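Local coordinates for protein glutathionyl-hydroquinone reductase PcpF (Sphingobium chlorophenolicum, PDB 4FQU) that reduces glutathionyl-hydroquinones, including chlorinated ones, to hydroquinones with glutathione, a step in the breakdown of the pollutant pentachlorophenol, at residues R237-Y242 and R251-Y256. Sequence-based numbering, arbitrary orientation.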
# COMPACT_ATOMS: atom_id res chain seq x y z
N ARG A 237 -10.62 5.25 -8.02
CA ARG A 237 -10.28 4.30 -6.98
C ARG A 237 -8.76 4.19 -6.79
O ARG A 237 -8.26 3.43 -5.90
CB ARG A 237 -10.80 2.92 -7.37
CG ARG A 237 -12.19 2.71 -7.09
CD ARG A 237 -12.75 1.74 -8.03
NE ARG A 237 -14.15 1.57 -7.74
CZ ARG A 237 -15.12 2.25 -8.32
NH1 ARG A 237 -14.86 3.15 -9.26
NH2 ARG A 237 -16.36 2.04 -7.96
N PHE A 238 -8.02 4.92 -7.60
CA PHE A 238 -6.60 4.61 -7.73
C PHE A 238 -5.76 4.89 -6.50
O PHE A 238 -5.27 3.97 -5.87
CB PHE A 238 -5.99 5.34 -8.86
CG PHE A 238 -4.73 4.77 -9.26
CD1 PHE A 238 -3.56 5.17 -8.65
CD2 PHE A 238 -4.68 3.79 -10.22
CE1 PHE A 238 -2.36 4.63 -9.02
CE2 PHE A 238 -3.49 3.26 -10.61
CZ PHE A 238 -2.32 3.68 -10.02
N ASP A 239 -5.59 6.17 -6.18
CA ASP A 239 -4.87 6.57 -4.99
C ASP A 239 -5.47 6.03 -3.70
O ASP A 239 -4.77 5.89 -2.71
CB ASP A 239 -4.81 8.09 -4.87
CG ASP A 239 -4.01 8.72 -5.97
OD1 ASP A 239 -3.46 7.99 -6.81
OD2 ASP A 239 -3.93 9.97 -5.99
N ALA A 240 -6.76 5.77 -3.69
CA ALA A 240 -7.42 5.53 -2.42
C ALA A 240 -7.52 4.07 -2.18
O ALA A 240 -7.81 3.65 -1.09
CB ALA A 240 -8.79 6.13 -2.43
N ILE A 241 -7.30 3.30 -3.23
CA ILE A 241 -7.34 1.85 -3.13
C ILE A 241 -6.21 1.15 -3.84
O ILE A 241 -5.35 0.56 -3.19
CB ILE A 241 -8.61 1.34 -3.68
CG1 ILE A 241 -9.72 1.78 -2.74
CG2 ILE A 241 -8.53 -0.17 -3.79
CD1 ILE A 241 -11.04 1.35 -3.23
N TYR A 242 -6.18 1.23 -5.17
CA TYR A 242 -5.13 0.58 -5.97
C TYR A 242 -3.64 0.81 -5.51
O TYR A 242 -2.87 -0.12 -5.26
CB TYR A 242 -5.34 0.98 -7.42
CG TYR A 242 -6.69 0.53 -7.95
CD1 TYR A 242 -7.29 -0.61 -7.46
CD2 TYR A 242 -7.36 1.24 -8.95
CE1 TYR A 242 -8.51 -1.04 -7.95
CE2 TYR A 242 -8.59 0.83 -9.45
CZ TYR A 242 -9.18 -0.32 -8.96
OH TYR A 242 -10.41 -0.79 -9.44
N ARG A 251 3.75 6.03 -8.78
CA ARG A 251 3.38 7.35 -8.27
C ARG A 251 1.86 7.47 -8.11
O ARG A 251 1.15 6.51 -8.27
CB ARG A 251 3.91 8.45 -9.17
CG ARG A 251 3.29 8.52 -10.55
CD ARG A 251 4.15 9.41 -11.45
NE ARG A 251 4.63 8.67 -12.61
CZ ARG A 251 5.86 8.19 -12.74
NH1 ARG A 251 6.73 8.42 -11.76
NH2 ARG A 251 6.21 7.52 -13.85
N ARG A 252 1.34 8.64 -7.79
CA ARG A 252 -0.09 8.74 -7.56
C ARG A 252 -0.75 9.36 -8.76
O ARG A 252 -0.13 10.11 -9.47
CB ARG A 252 -0.36 9.60 -6.34
CG ARG A 252 0.31 9.07 -5.15
CD ARG A 252 0.30 10.03 -4.02
NE ARG A 252 0.86 11.29 -4.44
CZ ARG A 252 0.40 12.47 -4.04
NH1 ARG A 252 -0.63 12.52 -3.21
NH2 ARG A 252 0.97 13.57 -4.49
N ILE A 253 -2.01 9.06 -8.98
CA ILE A 253 -2.74 9.81 -9.98
C ILE A 253 -2.65 11.30 -9.63
O ILE A 253 -2.70 12.17 -10.52
CB ILE A 253 -4.23 9.43 -10.06
CG1 ILE A 253 -4.39 7.92 -10.14
CG2 ILE A 253 -4.88 10.10 -11.26
CD1 ILE A 253 -3.70 7.35 -11.30
N ALA A 254 -2.51 11.57 -8.33
CA ALA A 254 -2.35 12.93 -7.83
C ALA A 254 -1.09 13.56 -8.39
O ALA A 254 -0.90 14.75 -8.32
CB ALA A 254 -2.27 12.90 -6.37
N ASP A 255 -0.20 12.76 -8.96
CA ASP A 255 1.04 13.33 -9.42
C ASP A 255 1.00 13.57 -10.90
O ASP A 255 2.00 13.94 -11.49
CB ASP A 255 2.18 12.39 -9.09
CG ASP A 255 2.35 12.18 -7.61
OD1 ASP A 255 2.34 13.22 -6.89
OD2 ASP A 255 2.50 11.00 -7.18
N TYR A 256 -0.16 13.32 -11.50
CA TYR A 256 -0.37 13.53 -12.95
C TYR A 256 -1.36 14.65 -13.11
O TYR A 256 -2.56 14.40 -13.02
CB TYR A 256 -0.99 12.30 -13.61
CG TYR A 256 -0.06 11.16 -13.86
CD1 TYR A 256 0.86 11.21 -14.88
CD2 TYR A 256 -0.13 10.02 -13.08
CE1 TYR A 256 1.71 10.16 -15.11
CE2 TYR A 256 0.71 8.96 -13.30
CZ TYR A 256 1.62 9.04 -14.31
OH TYR A 256 2.44 7.97 -14.52
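Helix 226-245 meets the loop that leads from it into helix 257-268. Phe238 and Ile253 form the tight, buried part. Phe238 has CG anti to the backbone N (chi1 -163°), and its CB points toward the loop. Ile253 crosses it at about a right angle. Its CD1 sits over one ring face, 3.6 Å from the centroid of the Phe238 ring, in a CH-pi contact. Ile253 CG1 packs against the CB, CG and CD1 side of Phe238. The opposite ring face carries CB of Tyr242, one turn along the helix. Beyond the pair, Phe238 also touches Phe203 of helix 192-212 and Val183 of helix 182-187. An alanine in place of Phe238 would remove the ring under Ile253 CD1, and this would probably loosen the packing of the loop on the helix and of its neighbours.

Asp239 makes the polar join. Ile253 N donates to the syn lone pair of Asp239 OD1 at 2.8 Å, in a bent bond (141°). Ala254 N reaches Asp239 OD2 at 3.2 Å, with a less certain position. One carboxylate thus takes the first two amides of the 3-10 segment 253-255.

The outer side is looser and more polar. Ala254 is exposed, and its CB lies under one face of the Arg252 guanidinium. The Arg252 chain leads away from the helix and grips Asp255 side-on, with NH2 2.8 Å from Asp255 OD1. Arg252 N also donates to Asp255 OD2 (2.7 Å), so this oxygen holds both the backbone and NE of Arg252. Arg252 of the second subunit lies close by, with like charge.

This is a helix-to-loop contact in the all-helical C-terminal domain of the glutathione transferase fold, where the turn into the next helix is tied back to the one before it.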